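Local coordinates for periplasmic binding protein/LacI transcriptional regulator (Shewanella sp. ANA-3, PDB 5OCP) that binds L-arabinofuranose in either anomeric form and, as a periplasmic binding protein, probably delivers it to an ABC transporter for uptake, at residues P83-D88 / T101-D106. Residues are numbered along the deposited sequence; the frame is centred on the assembly and turned at random.
With FUB (beta-L-arabinofuranose), chain J; AHR (alpha-L-arabinofuranose), chain I.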
ATOM      1  N   PRO A  83     -12.990  13.450 -16.355  1.00 17.54           N
ATOM      2  CA  PRO A  83     -11.973  12.372 -16.436  1.00 18.16           C
ATOM      3  C   PRO A  83     -11.721  11.750 -15.047  1.00 16.56           C
ATOM      4  O   PRO A  83     -11.695  12.482 -14.013  1.00 15.82           O
ATOM      5  CB  PRO A  83     -10.750  13.127 -16.939  1.00 19.83           C
ATOM      6  CG  PRO A  83     -10.922  14.544 -16.488  1.00 22.15           C
ATOM      7  CD  PRO A  83     -12.391  14.769 -16.605  1.00 21.04           C
ATOM      8  N   VAL A  84     -11.406  10.461 -15.052  1.00 15.11           N
ATOM      9  CA  VAL A  84     -11.168   9.751 -13.827  1.00 15.58           C
ATOM     10  C   VAL A  84      -9.703   9.177 -13.880  1.00 15.09           C
ATOM     11  O   VAL A  84      -9.363   8.570 -14.825  1.00 14.95           O
ATOM     12  CB  VAL A  84     -12.163   8.626 -13.655  1.00 15.99           C
ATOM     13  CG1 VAL A  84     -11.826   7.803 -12.439  1.00 16.06           C
ATOM     14  CG2 VAL A  84     -13.569   9.171 -13.488  1.00 16.17           C
ATOM     15  N   VAL A  85      -8.915   9.402 -12.828  1.00 14.50           N
ATOM     16  CA  VAL A  85      -7.619   8.754 -12.725  1.00 13.74           C
ATOM     17  C   VAL A  85      -7.697   7.779 -11.551  1.00 14.70           C
ATOM     18  O   VAL A  85      -8.206   8.124 -10.460  1.00 14.18           O
ATOM     19  CB  VAL A  85      -6.571   9.751 -12.469  1.00 14.16           C
ATOM     20  CG1 VAL A  85      -5.218   9.043 -12.271  1.00 14.91           C
ATOM     21  CG2 VAL A  85      -6.498  10.736 -13.643  1.00 15.53           C
ATOM     22  N   ILE A  86      -7.228   6.551 -11.793  1.00 13.59           N
ATOM     23  CA  ILE A  86      -7.151   5.587 -10.731  1.00 13.47           C
ATOM     24  C   ILE A  86      -5.773   5.648 -10.169  1.00 14.72           C
ATOM     25  O   ILE A  86      -4.794   5.745 -10.914  1.00 13.48           O
ATOM     26  CB  ILE A  86      -7.404   4.167 -11.308  1.00 14.01           C
ATOM     27  CG1 ILE A  86      -8.720   4.066 -12.064  1.00 15.18           C
ATOM     28  CG2 ILE A  86      -7.320   3.094 -10.226  1.00 14.62           C
ATOM     29  CD1 ILE A  86      -9.945   4.420 -11.217  1.00 17.82           C
ATOM     30  N   VAL A  87      -5.625   5.568  -8.832  1.00 13.15           N
ATOM     31  CA  VAL A  87      -4.341   5.572  -8.182  1.00 12.70           C
ATOM     32  C   VAL A  87      -4.269   4.429  -7.137  1.00 13.21           C
ATOM     33  O   VAL A  87      -5.263   4.021  -6.573  1.00 12.80           O
ATOM     34  CB  VAL A  87      -4.015   6.869  -7.457  1.00 13.27           C
ATOM     35  CG1 VAL A  87      -3.886   7.996  -8.491  1.00 13.01           C
ATOM     36  CG2 VAL A  87      -5.056   7.223  -6.411  1.00 13.76           C
ATOM     37  N   ASP A  88      -3.067   3.938  -6.964  1.00 12.95           N
ATOM     38  CA  ASP A  88      -2.724   3.009  -5.874  1.00 13.57           C
ATOM     39  C   ASP A  88      -3.225   1.642  -6.250  1.00 13.57           C
ATOM     40  O   ASP A  88      -2.507   0.924  -6.983  1.00 14.22           O
ATOM     41  CB  ASP A  88      -3.142   3.600  -4.512  1.00 15.22           C
ATOM     42  CG  ASP A  88      -3.193   2.538  -3.391  1.00 16.34           C
ATOM     43  OD1 ASP A  88      -2.409   1.543  -3.462  1.00 15.39           O
ATOM     44  OD2 ASP A  88      -4.065   2.650  -2.463  1.00 17.26           O
ATOM     45  N   THR A 101      -6.348   7.189 -16.857  1.00 14.65           N
ATOM     46  CA  THR A 101      -5.133   6.412 -16.640  1.00 14.65           C
ATOM     47  C   THR A 101      -4.997   5.968 -15.188  1.00 14.00           C
ATOM     48  O   THR A 101      -5.759   6.396 -14.322  1.00 12.81           O
ATOM     49  CB  THR A 101      -3.877   7.210 -17.040  1.00 15.20           C
ATOM     50  OG1 THR A 101      -2.735   6.342 -17.038  1.00 17.40           O
ATOM     51  CG2 THR A 101      -3.641   8.355 -16.069  1.00 16.66           C
ATOM     52  N   ARG A 102      -4.019   5.104 -14.931  1.00 13.81           N
ATOM     53  CA  ARG A 102      -3.775   4.597 -13.586  1.00 12.91           C
ATOM     54  C   ARG A 102      -2.326   4.828 -13.168  1.00 14.60           C
ATOM     55  O   ARG A 102      -1.397   4.464 -13.889  1.00 14.90           O
ATOM     56  CB  ARG A 102      -4.115   3.107 -13.506  1.00 14.80           C
ATOM     57  CG  ARG A 102      -3.604   2.422 -12.249  1.00 13.29           C
ATOM     58  CD  ARG A 102      -4.289   1.081 -12.034  1.00 14.40           C
ATOM     59  NE  ARG A 102      -3.925   0.481 -10.754  1.00 13.43           N
ATOM     60  CZ  ARG A 102      -3.034  -0.494 -10.613  1.00 14.45           C
ATOM     61  NH1 ARG A 102      -2.410  -0.984 -11.676  1.00 17.63           N
ATOM     62  NH2 ARG A 102      -2.765  -0.981  -9.409  1.00 15.01           N
ATOM     63  N   ILE A 103      -2.143   5.434 -12.000  1.00 13.20           N
ATOM     64  CA  ILE A 103      -0.814   5.717 -11.484  1.00 14.53           C
ATOM     65  C   ILE A 103      -0.594   4.742 -10.342  1.00 13.76           C
ATOM     66  O   ILE A 103      -1.341   4.763  -9.399  1.00 14.22           O
ATOM     67  CB  ILE A 103      -0.679   7.120 -10.944  1.00 16.23           C
ATOM     68  CG1 ILE A 103      -1.210   8.169 -11.916  1.00 15.05           C
ATOM     69  CG2 ILE A 103       0.762   7.366 -10.511  1.00 15.72           C
ATOM     70  CD1 ILE A 103      -0.721   8.051 -13.373  1.00 16.15           C
ATOM     71  N   ALA A 104       0.382   3.823 -10.459  1.00 12.67           N
ATOM     72  CA  ALA A 104       0.505   2.800  -9.459  1.00 12.59           C
ATOM     73  C   ALA A 104       1.941   2.256  -9.428  1.00 14.54           C
ATOM     74  O   ALA A 104       2.657   2.354 -10.417  1.00 17.53           O
ATOM     75  CB  ALA A 104      -0.497   1.697  -9.693  1.00 13.10           C
ATOM     76  N   SER A 105       2.314   1.634  -8.331  1.00 12.96           N
ATOM     77  CA  SER A 105       3.474   0.748  -8.337  1.00 13.31           C
ATOM     78  C   SER A 105       3.056  -0.618  -8.836  1.00 14.99           C
ATOM     79  O   SER A 105       1.851  -0.914  -9.055  1.00 16.36           O
ATOM     80  CB  SER A 105       4.070   0.636  -6.919  1.00 14.75           C
ATOM     81  OG  SER A 105       3.052   0.007  -6.113  1.00 17.34           O
ATOM     82  N   ASP A 106       4.055  -1.442  -9.141  1.00 13.58           N
ATOM     83  CA  ASP A 106       3.837  -2.823  -9.541  1.00 14.51           C
ATOM     84  C   ASP A 106       3.912  -3.706  -8.255  1.00 14.67           C
ATOM     85  O   ASP A 106       4.974  -4.083  -7.774  1.00 14.42           O
ATOM     86  CB  ASP A 106       4.837  -3.272 -10.589  1.00 16.04           C
ATOM     87  CG  ASP A 106       4.597  -4.728 -11.054  1.00 19.89           C
ATOM     88  OD1 ASP A 106       3.903  -5.526 -10.374  1.00 18.73           O
ATOM     89  OD2 ASP A 106       5.246  -5.103 -12.071  1.00 24.06           O
TER
HETATM   90  O5  FUB J 408      -2.684  -0.073  -1.478  0.50 14.06           O
HETATM   91  C5  FUB J 408      -1.519   0.136  -0.742  0.50 12.97           C
HETATM   92  C4  FUB J 408      -1.587  -0.604   0.583  0.50 12.74           C
HETATM   93  O4  FUB J 408      -2.757  -0.290   1.299  0.50 12.21           O
HETATM   94  C3  FUB J 408      -0.380  -0.289   1.480  0.50 12.38           C
HETATM   95  O3  FUB J 408       0.674  -1.121   1.105  0.50 12.84           O
HETATM   96  C2  FUB J 408      -0.975  -0.594   2.850  0.50 12.46           C
HETATM   97  O2  FUB J 408      -0.331   0.053   3.922  0.50 12.95           O
HETATM   98  C1  FUB J 408      -2.465  -0.285   2.709  0.50 12.39           C
HETATM   99  O1  FUB J 408      -2.648   0.978   3.125  0.50 13.65           O
HETATM  100  O5  AHR I 407      -2.685  -0.073  -1.479  0.50  9.68           O
HETATM  101  C5  AHR I 407      -1.516   0.134  -0.749  0.50  9.29           C
HETATM  102  C4  AHR I 407      -1.580  -0.608   0.574  0.50  9.24           C
HETATM  103  O4  AHR I 407      -2.746  -0.273   1.289  0.50  8.99           O
HETATM  104  C3  AHR I 407      -0.365  -0.293   1.466  0.50  9.08           C
HETATM  105  O3  AHR I 407       0.681  -1.135   1.105  0.50  9.41           O
HETATM  106  C2  AHR I 407      -0.989  -0.531   2.831  0.50  9.17           C
HETATM  107  O2  AHR I 407      -0.336   0.061   3.916  0.50  9.41           O
HETATM  108  C1  AHR I 407      -2.338   0.129   2.605  0.50  9.47           C
HETATM  109  O1  AHR I 407      -3.208  -0.343   3.502  0.50 10.09           O
HETATM  110  O   HOH W   1       0.296   1.276  -6.237  1.00 24.05           O
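Ile86 pairs with Arg102 on parallel strands: Ile86 N donates to Thr101 O (2.9 Å), Ile103 N to Ile86 O (2.9 Å), and Asp88 N to Ile103 O (3.1 Å, N-H...O 161°), which carries the ladder up to the sugar site. Arg102 can be followed outward from CB, which packs against Ile86 CB. CG stands anti to the backbone N (chi1 167°) and lies near Ile86 O; CD meets Ile86 CG2 at 4.1 Å. The extended chain then brings NE to Arg89 O, its hydrogen-bond acceptor, while NH2 makes a weak bond to Asp88 O (3.1 Å, bent to 130° at the hydrogen). Ala104 CB sits 3.4 Å above the centre of one guanidinium face. A water donates to Asp88 O and accepts from Ser105 N, bridging the two segments beyond the Val87-Ile103 pair. Asp88 itself turns its carboxylate to the ligand: OD1 is 2.6 Å from O5 of either anomer, and OD2 forms a salt bridge with Arg15. An alanine here would probably take from the sugar a close partner of O5 and leave Arg15 without that acidic mate. On the other sheet face, Val85 CG1 touches Ile103 CG1, and helix 248-259 covers Val85 and Thr101. The pair lies inside a parallel sheet, between strands 59-62 and 268-270, with Asp88 at the C-terminal edge, as in periplasmic sugar-binding proteins.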